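Local structure of protein SSD1 (Saccharomyces cerevisiae S288C, 7AM1) at residues D312-S317 against I714-C719; R320-L325 against Y707-Q712; N598-T601 against D605-I608. The protein binds mRNA at untranslated regions, acts in translational repression, and is a pseudonuclease, a non-enzymatic member of the RNase II family. One frame throughout, in Å; residues are numbered along the deposited sequence.

Contact 1. Residues D312-S317 against I714-C719; sequences DTEIDS and IHLLLC
Leu716 sets its CD2 methyl against the aliphatic part of Glu314, with Leu716 CD2 3.7 Å from Glu314 CB. The leucine's other methyl reaches the far end of the same side chain, and Leu716 CD1 lies 3.9 Å from Glu314 CD. The fork of the leucine therefore spans the glutamate from its root to its carboxylate. Glu314 is extended beyond CG (chi2 173°), and this straight chain brings its head over the leucine. Glu314 OE1 is 3.8 Å from Leu716 CD2, a plain van der Waals touch. Leu716 has CG anti to its backbone N (chi1 -180°), which carries both methyls across to helix 311-321. The CB of Ile315 does not point straight at the other helix, but the chain ends closer: Ile315 CD1 meets Leu716 CD2 at 3.8 Å. CD2 thus packs against two neighbouring residues of one helix turn. The backbones stay distant, with the CA atoms of Glu314 and Leu716 8.5 Å apart. Beyond the pair, Ile315 touches Gln424 and lies near a bound pentaethylene glycol, while Thr313 packs on Leu305 of strand 298-307. The contact joins the helix of the second cold-shock domain to the long helix 689-725. Leu716 alone carries the contact from 714-719. Its grip is small, made by methyls on a methylene, a carboxylate and the Ile315 methyl. The charge of Glu314 finds no partner in this pair.

Contact 2. Residues R320-L325 against Y707-Q712; sequences RDNNFL and YQAQEQ
Asn322 is held by two glutamines of helix 689-725, one on each atom of its amide. Gln708 NE2 donates to Asn322 OD1 at 2.8 Å, approaching nearly along the C=O axis (173°). Asn322 ND2 donates to Gln712 OE1 at 3.0 Å. This second donor stands above the carbonyl plane of Gln712, 39° out of it, although the acceptor lies in the amide plane of Asn322. Asn322 has CG beside its backbone N, opposite the carbonyl carbon (chi1 -70°), which puts the amide between the two glutamines. Asn322 ND2 also donates to Ile318 O, so both ends of this buried amide are satisfied and its rotation is fixed. Water 1 adds to the grip: it donates to Asn322 OD1 at 2.7 Å and to Asp321 OD2, and it accepts from Gln712 NE2. Water 2 joins Asp321 OD2 to Gln712 OE1, giving to both. Apolar packing is light, with Ala709 CB 3.9 Å from Asn322 ND2. Asn322 is where helix 311-321 leaves helical geometry, and Asn323, with positive phi, is the C-prime residue of a Schellman motif. The helix end is tied down further: Lys702 donates to Asn323 O, and Phe324 packs on Cys705. Asp321 OD1 also accepts from Ser222 N of strand 221-226, and Arg320 rests on strand 298-307. The helix end thus lies between the cold-shock sheet and helix 689-725.

Contact 3. Residues N598-T601 against D605-I608; sequences NFDT and DELI
The Phe599 ring meets the backbone of helix 604-612 obliquely, with Phe599 CE1 3.8 Å from Leu607 O. Glu606 O lies farther from the same side of the ring. CG of Phe599 sits between the backbone N and the carbonyl carbon (chi1 57°), which turns the ring to the helix and onto Ile592 of helix 582-595. The other flat groups are the carboxylates of Asp600 and Glu606. Their planes are only 2° apart, yet the groups do not touch, and Asp600 OD2 is 5.0 Å from Glu606 OE1. Instead Asp600 OD2 rests on the methylenes, 3.4 Å from Glu606 CG. Glu606 bends at chi2 and leads its charge away. Asp600 O is also 3.4 Å from Leu607 CA in a CA-H...O contact. Thr601 packs on Leu607, the next helix residue, with Thr601 CB 3.9 Å from Leu607 CD1. Asp600 OD1 accepts from Asn602 N, and Arg589 NH1 donates to Phe599 O and Thr601 OG1. Replacing Asp600 with an alanine would probably leave Asn602 N without its acceptor and uncover the methylenes of Glu606. The loop therefore turns into its helix within the RNB domain by packing and a weak carbon donor, while its hydrogen bonds go to Asn602 next door and to Arg589 of helix 582-595. The nearby like charges probably disfavour a closer approach of the two acids.

Contacts 1 and 2 are neighbours, with centres 10 Å apart. Both join helix 311-321 to helix 689-725. Contact 1 lies near the start of the first helix, and contact 2 at its end. Along the long helix the order reverses, with 707-712 before 714-719, so the two helices run in opposed senses but tilted. Contact 3 is remote, 38 Å from contact 1 and 34 Å from contact 2 between centres. Its residues come after helix 311-321 and before helix 689-725. It folds the loop after helix 582-595 back on the start of helix 604-612, as local packing. Contacts 1 and 2 instead seat the cold-shock helix on the long helix, joining parts nearly 400 residues apart.

Contact 1. Residues D312-S317 against I714-C719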
ATOM      1  N   ASP A 312      13.773 -15.708   7.848  1.00 56.76           N
ATOM      2  CA  ASP A 312      13.686 -16.056   6.433  1.00 56.39           C
ATOM      3  C   ASP A 312      12.303 -16.586   6.080  1.00 52.87           C
ATOM      4  O   ASP A 312      11.743 -16.239   5.032  1.00 51.96           O
ATOM      5  CB  ASP A 312      14.761 -17.080   6.072  1.00 60.30           C
ATOM      6  CG  ASP A 312      16.139 -16.459   5.945  1.00 63.41           C
ATOM      7  OD1 ASP A 312      16.255 -15.222   6.092  1.00 63.69           O
ATOM      8  OD2 ASP A 312      17.107 -17.208   5.695  1.00 65.67           O
ATOM      9  N   THR A 313      11.734 -17.430   6.944  1.00 49.82           N
ATOM     10  CA  THR A 313      10.393 -17.946   6.699  1.00 45.98           C
ATOM     11  C   THR A 313       9.370 -16.819   6.689  1.00 41.85           C
ATOM     12  O   THR A 313       8.424 -16.836   5.892  1.00 40.55           O
ATOM     13  CB  THR A 313      10.025 -18.983   7.762  1.00 47.06           C
ATOM     14  OG1 THR A 313      10.963 -20.066   7.727  1.00 48.87           O
ATOM     15  CG2 THR A 313       8.618 -19.525   7.527  1.00 46.05           C
ATOM     16  N   GLU A 314       9.543 -15.827   7.567  1.00 42.44           N
ATOM     17  CA  GLU A 314       8.626 -14.693   7.598  1.00 43.63           C
ATOM     18  C   GLU A 314       8.556 -14.005   6.241  1.00 42.56           C
ATOM     19  O   GLU A 314       7.467 -13.657   5.768  1.00 40.28           O
ATOM     20  CB  GLU A 314       9.061 -13.706   8.680  1.00 47.73           C
ATOM     21  CG  GLU A 314       8.778 -14.178  10.102  1.00 51.08           C
ATOM     22  CD  GLU A 314       9.366 -13.256  11.159  1.00 54.38           C
ATOM     23  OE1 GLU A 314      10.378 -12.579  10.868  1.00 55.35           O
ATOM     24  OE2 GLU A 314       8.822 -13.216  12.285  1.00 55.59           O
ATOM     25  N   ILE A 315       9.708 -13.809   5.594  1.00 42.74           N
ATOM     26  CA  ILE A 315       9.729 -13.142   4.297  1.00 43.02           C
ATOM     27  C   ILE A 315       9.213 -14.076   3.210  1.00 42.12           C
ATOM     28  O   ILE A 315       8.431 -13.671   2.342  1.00 40.72           O
ATOM     29  CB  ILE A 315      11.148 -12.640   3.974  1.00 44.40           C
ATOM     30  CG1 ILE A 315      11.646 -11.703   5.074  1.00 46.05           C
ATOM     31  CG2 ILE A 315      11.169 -11.952   2.602  1.00 44.79           C
ATOM     32  CD1 ILE A 315      10.756 -10.500   5.322  1.00 46.19           C
ATOM     33  N   ASP A 316       9.656 -15.336   3.228  1.00 45.29           N
ATOM     34  CA  ASP A 316       9.144 -16.313   2.274  1.00 46.99           C
ATOM     35  C   ASP A 316       7.625 -16.401   2.353  1.00 44.32           C
ATOM     36  O   ASP A 316       6.945 -16.493   1.325  1.00 43.48           O
ATOM     37  CB  ASP A 316       9.787 -17.673   2.544  1.00 52.86           C
ATOM     38  CG  ASP A 316       9.626 -18.641   1.392  1.00 59.24           C
ATOM     39  OD1 ASP A 316       9.034 -18.260   0.362  1.00 61.08           O
ATOM     40  OD2 ASP A 316      10.097 -19.792   1.517  1.00 62.70           O
ATOM     41  N   SER A 317       7.077 -16.347   3.570  1.00 43.93           N
ATOM     42  CA  SER A 317       5.632 -16.445   3.747  1.00 43.44           C
ATOM     43  C   SER A 317       4.919 -15.226   3.177  1.00 40.61           C
ATOM     44  O   SER A 317       3.843 -15.351   2.579  1.00 39.59           O
ATOM     45  CB  SER A 317       5.300 -16.608   5.229  1.00 45.87           C
ATOM     46  OG  SER A 317       3.907 -16.492   5.451  1.00 46.57           O
ATOM     47  N   ILE A 714       7.653  -4.089   5.463  1.00 31.94           N
ATOM     48  CA  ILE A 714       7.923  -2.902   6.270  1.00 32.76           C
ATOM     49  C   ILE A 714       7.355  -3.081   7.670  1.00 33.66           C
ATOM     50  O   ILE A 714       8.029  -2.832   8.676  1.00 34.66           O
ATOM     51  CB  ILE A 714       7.339  -1.646   5.601  1.00 31.47           C
ATOM     52  CG1 ILE A 714       8.085  -1.313   4.308  1.00 32.71           C
ATOM     53  CG2 ILE A 714       7.373  -0.483   6.573  1.00 30.06           C
ATOM     54  CD1 ILE A 714       7.377  -0.260   3.467  1.00 33.03           C
ATOM     55  N   HIS A 715       6.083  -3.481   7.748  1.00 34.32           N
ATOM     56  CA  HIS A 715       5.414  -3.629   9.032  1.00 33.31           C
ATOM     57  C   HIS A 715       6.162  -4.604   9.921  1.00 32.68           C
ATOM     58  O   HIS A 715       6.325  -4.368  11.124  1.00 31.72           O
ATOM     59  CB  HIS A 715       3.978  -4.102   8.798  1.00 33.81           C
ATOM     60  CG  HIS A 715       3.218  -4.399  10.052  1.00 34.58           C
ATOM     61  ND1 HIS A 715       3.250  -5.634  10.662  1.00 35.92           N
ATOM     62  CD2 HIS A 715       2.395  -3.629  10.802  1.00 34.46           C
ATOM     63  CE1 HIS A 715       2.486  -5.610  11.740  1.00 35.35           C
ATOM     64  NE2 HIS A 715       1.955  -4.405  11.847  1.00 35.13           N
ATOM     65  N   LEU A 716       6.643  -5.698   9.335  1.00 34.47           N
ATOM     66  CA  LEU A 716       7.372  -6.706  10.091  1.00 37.55           C
ATOM     67  C   LEU A 716       8.640  -6.116  10.697  1.00 37.34           C
ATOM     68  O   LEU A 716       8.888  -6.253  11.900  1.00 35.12           O
ATOM     69  CB  LEU A 716       7.688  -7.884   9.170  1.00 39.76           C
ATOM     70  CG  LEU A 716       8.447  -9.088   9.710  1.00 42.13           C
ATOM     71  CD1 LEU A 716       7.617  -9.790  10.787  1.00 42.79           C
ATOM     72  CD2 LEU A 716       8.785 -10.040   8.568  1.00 42.91           C
ATOM     73  N   LEU A 717       9.453  -5.448   9.877  1.00 36.70           N
ATOM     74  CA  LEU A 717      10.701  -4.881  10.371  1.00 36.62           C
ATOM     75  C   LEU A 717      10.455  -3.726  11.330  1.00 36.84           C
ATOM     76  O   LEU A 717      11.232  -3.530  12.272  1.00 37.98           O
ATOM     77  CB  LEU A 717      11.558  -4.419   9.198  1.00 36.08           C
ATOM     78  CG  LEU A 717      12.961  -3.909   9.515  1.00 36.66           C
ATOM     79  CD1 LEU A 717      13.731  -4.911  10.358  1.00 38.25           C
ATOM     80  CD2 LEU A 717      13.703  -3.596   8.218  1.00 36.40           C
ATOM     81  N   LEU A 718       9.383  -2.960  11.114  1.00 36.07           N
ATOM     82  CA  LEU A 718       9.058  -1.862  12.018  1.00 34.64           C
ATOM     83  C   LEU A 718       8.670  -2.379  13.398  1.00 33.97           C
ATOM     84  O   LEU A 718       9.054  -1.794  14.418  1.00 34.02           O
ATOM     85  CB  LEU A 718       7.927  -1.021  11.429  1.00 36.21           C
ATOM     86  CG  LEU A 718       7.471   0.141  12.312  1.00 39.27           C
ATOM     87  CD1 LEU A 718       8.620   1.094  12.584  1.00 40.18           C
ATOM     88  CD2 LEU A 718       6.304   0.867  11.669  1.00 40.73           C
ATOM     89  N   CYS A 719       7.899  -3.466  13.451  1.00 34.09           N
ATOM     90  CA  CYS A 719       7.529  -4.045  14.737  1.00 34.85           C
ATOM     91  C   CYS A 719       8.763  -4.530  15.486  1.00 33.49           C
ATOM     92  O   CYS A 719       8.883  -4.331  16.700  1.00 35.19           O
ATOM     93  CB  CYS A 719       6.543  -5.191  14.528  1.00 34.50           C
ATOM     94  SG  CYS A 719       4.891  -4.656  14.089  1.00 36.93           S
TER

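Contact 2. Residues R320-L325 against Y707-Q712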
ATOM      1  N   ARG A 320       4.957 -15.770  -0.675  1.00 39.23           N
ATOM      2  CA  ARG A 320       4.026 -16.802  -1.123  1.00 41.01           C
ATOM      3  C   ARG A 320       2.580 -16.366  -0.936  1.00 39.56           C
ATOM      4  O   ARG A 320       1.725 -16.634  -1.789  1.00 37.91           O
ATOM      5  CB  ARG A 320       4.237 -18.107  -0.360  1.00 45.00           C
ATOM      6  CG  ARG A 320       5.613 -18.727  -0.374  1.00 51.42           C
ATOM      7  CD  ARG A 320       5.957 -19.356  -1.696  1.00 58.36           C
ATOM      8  NE  ARG A 320       7.365 -19.736  -1.721  1.00 64.42           N
ATOM      9  CZ  ARG A 320       7.832 -20.879  -1.220  1.00 68.95           C
ATOM     10  NH1 ARG A 320       7.001 -21.757  -0.675  1.00 70.04           N
ATOM     11  NH2 ARG A 320       9.126 -21.154  -1.274  1.00 71.37           N
ATOM     12  N   ASP A 321       2.274 -15.740   0.207  1.00 41.66           N
ATOM     13  CA  ASP A 321       0.913 -15.285   0.452  1.00 43.53           C
ATOM     14  C   ASP A 321       0.477 -14.296  -0.609  1.00 42.86           C
ATOM     15  O   ASP A 321      -0.719 -14.179  -0.901  1.00 43.74           O
ATOM     16  CB  ASP A 321       0.803 -14.644   1.832  1.00 46.72           C
ATOM     17  CG  ASP A 321      -0.637 -14.420   2.253  1.00 50.76           C
ATOM     18  OD1 ASP A 321      -1.461 -15.352   2.105  1.00 50.83           O
ATOM     19  OD2 ASP A 321      -0.939 -13.317   2.757  1.00 53.36           O
ATOM     20  N   ASN A 322       1.427 -13.560  -1.175  1.00 41.08           N
ATOM     21  CA  ASN A 322       1.155 -12.646  -2.272  1.00 38.79           C
ATOM     22  C   ASN A 322       1.521 -13.235  -3.631  1.00 40.51           C
ATOM     23  O   ASN A 322       1.748 -12.482  -4.582  1.00 38.59           O
ATOM     24  CB  ASN A 322       1.873 -11.326  -2.009  1.00 38.39           C
ATOM     25  CG  ASN A 322       1.251 -10.570  -0.851  1.00 38.08           C
ATOM     26  OD1 ASN A 322       0.163 -10.011  -0.981  1.00 38.66           O
ATOM     27  ND2 ASN A 322       1.923 -10.571   0.292  1.00 38.33           N
ATOM     28  N   ASN A 323       1.602 -14.565  -3.735  1.00 44.33           N
ATOM     29  CA  ASN A 323       1.599 -15.270  -5.021  1.00 48.18           C
ATOM     30  C   ASN A 323       2.902 -15.115  -5.793  1.00 48.75           C
ATOM     31  O   ASN A 323       2.919 -15.238  -7.021  1.00 48.41           O
ATOM     32  CB  ASN A 323       0.417 -14.819  -5.881  1.00 50.73           C
ATOM     33  CG  ASN A 323      -0.908 -15.022  -5.185  1.00 52.36           C
ATOM     34  OD1 ASN A 323      -1.347 -16.156  -5.013  1.00 51.70           O
ATOM     35  ND2 ASN A 323      -1.515 -13.937  -4.715  1.00 53.57           N
ATOM     36  N   PHE A 324       4.002 -14.866  -5.093  1.00 49.49           N
ATOM     37  CA  PHE A 324       5.325 -14.803  -5.707  1.00 51.00           C
ATOM     38  C   PHE A 324       6.076 -16.078  -5.333  1.00 54.36           C
ATOM     39  O   PHE A 324       6.556 -16.220  -4.206  1.00 56.62           O
ATOM     40  CB  PHE A 324       6.074 -13.548  -5.261  1.00 49.06           C
ATOM     41  CG  PHE A 324       5.426 -12.268  -5.713  1.00 47.75           C
ATOM     42  CD1 PHE A 324       5.602 -11.806  -7.006  1.00 48.37           C
ATOM     43  CD2 PHE A 324       4.636 -11.531  -4.848  1.00 45.61           C
ATOM     44  CE1 PHE A 324       5.004 -10.632  -7.430  1.00 46.48           C
ATOM     45  CE2 PHE A 324       4.033 -10.359  -5.265  1.00 44.15           C
ATOM     46  CZ  PHE A 324       4.216  -9.911  -6.562  1.00 44.71           C
ATOM     47  N   LEU A 325       6.154 -17.016  -6.281  1.00 54.30           N
ATOM     48  CA  LEU A 325       6.980 -18.202  -6.093  1.00 54.42           C
ATOM     49  C   LEU A 325       8.430 -17.942  -6.475  1.00 53.18           C
ATOM     50  O   LEU A 325       9.336 -18.572  -5.920  1.00 53.09           O
ATOM     51  CB  LEU A 325       6.427 -19.367  -6.913  1.00 57.48           C
ATOM     52  CG  LEU A 325       5.041 -19.874  -6.516  1.00 60.15           C
ATOM     53  CD1 LEU A 325       4.639 -21.023  -7.420  1.00 63.46           C
ATOM     54  CD2 LEU A 325       5.017 -20.303  -5.058  1.00 60.54           C
ATOM     55  N   TYR A 707       2.607  -4.613  -3.870  1.00 33.98           N
ATOM     56  CA  TYR A 707       2.362  -3.554  -2.896  1.00 32.55           C
ATOM     57  C   TYR A 707       2.109  -4.136  -1.511  1.00 30.11           C
ATOM     58  O   TYR A 707       2.707  -3.703  -0.519  1.00 29.35           O
ATOM     59  CB  TYR A 707       1.171  -2.718  -3.367  1.00 34.29           C
ATOM     60  CG  TYR A 707       0.573  -1.782  -2.343  1.00 36.39           C
ATOM     61  CD1 TYR A 707       1.177  -0.572  -2.046  1.00 37.60           C
ATOM     62  CD2 TYR A 707      -0.616  -2.095  -1.700  1.00 37.47           C
ATOM     63  CE1 TYR A 707       0.625   0.295  -1.116  1.00 38.47           C
ATOM     64  CE2 TYR A 707      -1.175  -1.236  -0.770  1.00 38.25           C
ATOM     65  CZ  TYR A 707      -0.553  -0.040  -0.487  1.00 38.75           C
ATOM     66  OH  TYR A 707      -1.104   0.824   0.427  1.00 39.26           O
ATOM     67  N   GLN A 708       1.226  -5.129  -1.424  1.00 30.80           N
ATOM     68  CA  GLN A 708       0.929  -5.733  -0.129  1.00 33.50           C
ATOM     69  C   GLN A 708       2.179  -6.348   0.486  1.00 35.02           C
ATOM     70  O   GLN A 708       2.426  -6.200   1.689  1.00 36.49           O
ATOM     71  CB  GLN A 708      -0.171  -6.780  -0.289  1.00 37.57           C
ATOM     72  CG  GLN A 708      -1.504  -6.179  -0.717  1.00 42.73           C
ATOM     73  CD  GLN A 708      -2.574  -7.211  -1.044  1.00 48.52           C
ATOM     74  OE1 GLN A 708      -3.761  -6.888  -1.058  1.00 52.04           O
ATOM     75  NE2 GLN A 708      -2.162  -8.448  -1.321  1.00 49.39           N
ATOM     76  N   ALA A 709       2.984  -7.038  -0.326  1.00 36.02           N
ATOM     77  CA  ALA A 709       4.222  -7.617   0.179  1.00 36.71           C
ATOM     78  C   ALA A 709       5.143  -6.538   0.729  1.00 37.29           C
ATOM     79  O   ALA A 709       5.723  -6.698   1.811  1.00 36.74           O
ATOM     80  CB  ALA A 709       4.923  -8.403  -0.930  1.00 37.63           C
ATOM     81  N   GLN A 710       5.269  -5.420   0.013  1.00 35.09           N
ATOM     82  CA  GLN A 710       6.171  -4.364   0.456  1.00 33.97           C
ATOM     83  C   GLN A 710       5.750  -3.822   1.817  1.00 33.01           C
ATOM     84  O   GLN A 710       6.571  -3.722   2.735  1.00 33.12           O
ATOM     85  CB  GLN A 710       6.229  -3.251  -0.594  1.00 30.57           C
ATOM     86  CG  GLN A 710       6.930  -1.983  -0.114  1.00 29.74           C
ATOM     87  CD  GLN A 710       7.240  -1.024  -1.249  1.00 30.98           C
ATOM     88  OE1 GLN A 710       6.781   0.121  -1.265  1.00 32.61           O
ATOM     89  NE2 GLN A 710       8.035  -1.486  -2.202  1.00 31.36           N
ATOM     90  N   GLU A 711       4.463  -3.508   1.986  1.00 32.90           N
ATOM     91  CA  GLU A 711       4.015  -2.949   3.258  1.00 34.30           C
ATOM     92  C   GLU A 711       4.038  -3.985   4.376  1.00 32.24           C
ATOM     93  O   GLU A 711       4.292  -3.638   5.534  1.00 32.03           O
ATOM     94  CB  GLU A 711       2.618  -2.351   3.100  1.00 37.95           C
ATOM     95  CG  GLU A 711       2.616  -1.148   2.156  1.00 43.97           C
ATOM     96  CD  GLU A 711       1.791   0.025   2.659  1.00 47.26           C
ATOM     97  OE1 GLU A 711       0.857  -0.196   3.463  1.00 50.28           O
ATOM     98  OE2 GLU A 711       2.084   1.169   2.247  1.00 45.64           O
ATOM     99  N   GLN A 712       3.751  -5.248   4.061  1.00 33.37           N
ATOM    100  CA  GLN A 712       3.820  -6.295   5.074  1.00 34.15           C
ATOM    101  C   GLN A 712       5.244  -6.466   5.580  1.00 33.17           C
ATOM    102  O   GLN A 712       5.464  -6.697   6.773  1.00 33.18           O
ATOM    103  CB  GLN A 712       3.282  -7.602   4.498  1.00 36.84           C
ATOM    104  CG  GLN A 712       1.761  -7.640   4.432  1.00 40.91           C
ATOM    105  CD  GLN A 712       1.230  -8.784   3.588  1.00 44.94           C
ATOM    106  OE1 GLN A 712       1.977  -9.667   3.167  1.00 44.95           O
ATOM    107  NE2 GLN A 712      -0.070  -8.762   3.324  1.00 48.08           N
TER
HETATM  108  O   HOH W   1      -1.075 -10.904   1.249  1.00 49.91           O
HETATM  109  O   HOH W   2       1.276 -12.253   4.683  1.00 52.28           O

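Contact 3. Residues N598-T601 against D605-I608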
ATOM      1  N   ASN A 598     -12.758  23.920   5.472  1.00 76.58           N
ATOM      2  CA  ASN A 598     -13.947  23.928   4.628  1.00 79.77           C
ATOM      3  C   ASN A 598     -13.585  24.125   3.159  1.00 76.00           C
ATOM      4  O   ASN A 598     -14.351  24.718   2.398  1.00 78.73           O
ATOM      5  CB  ASN A 598     -14.927  25.009   5.088  1.00 86.26           C
ATOM      6  CG  ASN A 598     -15.305  24.875   6.559  1.00 89.70           C
ATOM      7  OD1 ASN A 598     -14.838  25.641   7.404  1.00 91.18           O
ATOM      8  ND2 ASN A 598     -16.149  23.896   6.868  1.00 90.60           N
ATOM      9  N   PHE A 599     -12.427  23.619   2.741  1.00 68.50           N
ATOM     10  CA  PHE A 599     -12.005  23.796   1.361  1.00 63.43           C
ATOM     11  C   PHE A 599     -12.783  22.859   0.440  1.00 60.47           C
ATOM     12  O   PHE A 599     -13.401  21.882   0.873  1.00 58.66           O
ATOM     13  CB  PHE A 599     -10.497  23.569   1.207  1.00 61.14           C
ATOM     14  CG  PHE A 599     -10.019  22.224   1.675  1.00 59.72           C
ATOM     15  CD1 PHE A 599     -10.232  21.087   0.913  1.00 58.79           C
ATOM     16  CD2 PHE A 599      -9.322  22.102   2.864  1.00 59.44           C
ATOM     17  CE1 PHE A 599      -9.779  19.855   1.340  1.00 57.59           C
ATOM     18  CE2 PHE A 599      -8.868  20.872   3.294  1.00 58.24           C
ATOM     19  CZ  PHE A 599      -9.098  19.747   2.531  1.00 57.48           C
ATOM     20  N   ASP A 600     -12.732  23.171  -0.852  1.00 61.90           N
ATOM     21  CA  ASP A 600     -13.529  22.459  -1.842  1.00 64.67           C
ATOM     22  C   ASP A 600     -12.973  21.058  -2.072  1.00 62.19           C
ATOM     23  O   ASP A 600     -11.761  20.874  -2.217  1.00 61.44           O
ATOM     24  CB  ASP A 600     -13.548  23.249  -3.155  1.00 70.24           C
ATOM     25  CG  ASP A 600     -14.271  22.517  -4.274  1.00 75.13           C
ATOM     26  OD1 ASP A 600     -15.005  21.547  -3.988  1.00 76.55           O
ATOM     27  OD2 ASP A 600     -14.096  22.913  -5.447  1.00 77.31           O
ATOM     28  N   THR A 601     -13.869  20.070  -2.099  1.00 61.13           N
ATOM     29  CA  THR A 601     -13.499  18.676  -2.319  1.00 60.03           C
ATOM     30  C   THR A 601     -14.176  18.091  -3.553  1.00 61.38           C
ATOM     31  O   THR A 601     -14.128  16.871  -3.753  1.00 59.15           O
ATOM     32  CB  THR A 601     -13.850  17.820  -1.093  1.00 59.17           C
ATOM     33  OG1 THR A 601     -15.269  17.830  -0.880  1.00 60.19           O
ATOM     34  CG2 THR A 601     -13.151  18.344   0.153  1.00 59.33           C
ATOM     35  N   ASP A 605      -8.422  18.541  -8.158  1.00 51.74           N
ATOM     36  CA  ASP A 605      -7.745  19.829  -8.221  1.00 50.93           C
ATOM     37  C   ASP A 605      -7.847  20.579  -6.897  1.00 49.21           C
ATOM     38  O   ASP A 605      -6.836  20.853  -6.242  1.00 48.45           O
ATOM     39  CB  ASP A 605      -8.355  20.641  -9.374  1.00 53.69           C
ATOM     40  CG  ASP A 605      -7.710  21.998  -9.557  1.00 56.69           C
ATOM     41  OD1 ASP A 605      -7.352  22.633  -8.549  1.00 57.97           O
ATOM     42  OD2 ASP A 605      -7.582  22.442 -10.717  1.00 58.34           O
ATOM     43  N   GLU A 606      -9.068  20.932  -6.493  1.00 49.83           N
ATOM     44  CA  GLU A 606      -9.235  21.768  -5.309  1.00 51.92           C
ATOM     45  C   GLU A 606      -8.975  20.992  -4.024  1.00 50.60           C
ATOM     46  O   GLU A 606      -8.492  21.567  -3.043  1.00 52.12           O
ATOM     47  CB  GLU A 606     -10.638  22.371  -5.295  1.00 56.50           C
ATOM     48  CG  GLU A 606     -10.904  23.306  -6.470  1.00 61.06           C
ATOM     49  CD  GLU A 606      -9.978  24.510  -6.477  1.00 64.59           C
ATOM     50  OE1 GLU A 606      -9.498  24.901  -5.393  1.00 65.44           O
ATOM     51  OE2 GLU A 606      -9.717  25.057  -7.569  1.00 66.35           O
ATOM     52  N   LEU A 607      -9.280  19.694  -4.010  1.00 48.05           N
ATOM     53  CA  LEU A 607      -9.070  18.898  -2.805  1.00 47.76           C
ATOM     54  C   LEU A 607      -7.586  18.814  -2.465  1.00 46.87           C
ATOM     55  O   LEU A 607      -7.179  19.080  -1.327  1.00 46.12           O
ATOM     56  CB  LEU A 607      -9.670  17.504  -3.001  1.00 48.41           C
ATOM     57  CG  LEU A 607     -10.002  16.719  -1.730  1.00 49.93           C
ATOM     58  CD1 LEU A 607     -10.850  15.494  -2.063  1.00 50.86           C
ATOM     59  CD2 LEU A 607      -8.729  16.321  -1.007  1.00 49.43           C
ATOM     60  N   ILE A 608      -6.759  18.461  -3.451  1.00 47.45           N
ATOM     61  CA  ILE A 608      -5.321  18.332  -3.229  1.00 47.98           C
ATOM     62  C   ILE A 608      -4.723  19.677  -2.830  1.00 47.82           C
ATOM     63  O   ILE A 608      -3.850  19.752  -1.957  1.00 47.97           O
ATOM     64  CB  ILE A 608      -4.644  17.780  -4.498  1.00 50.40           C
ATOM     65  CG1 ILE A 608      -5.037  16.320  -4.740  1.00 52.17           C
ATOM     66  CG2 ILE A 608      -3.124  17.941  -4.421  1.00 49.81           C
ATOM     67  CD1 ILE A 608      -4.782  15.402  -3.599  1.00 53.27           C
TER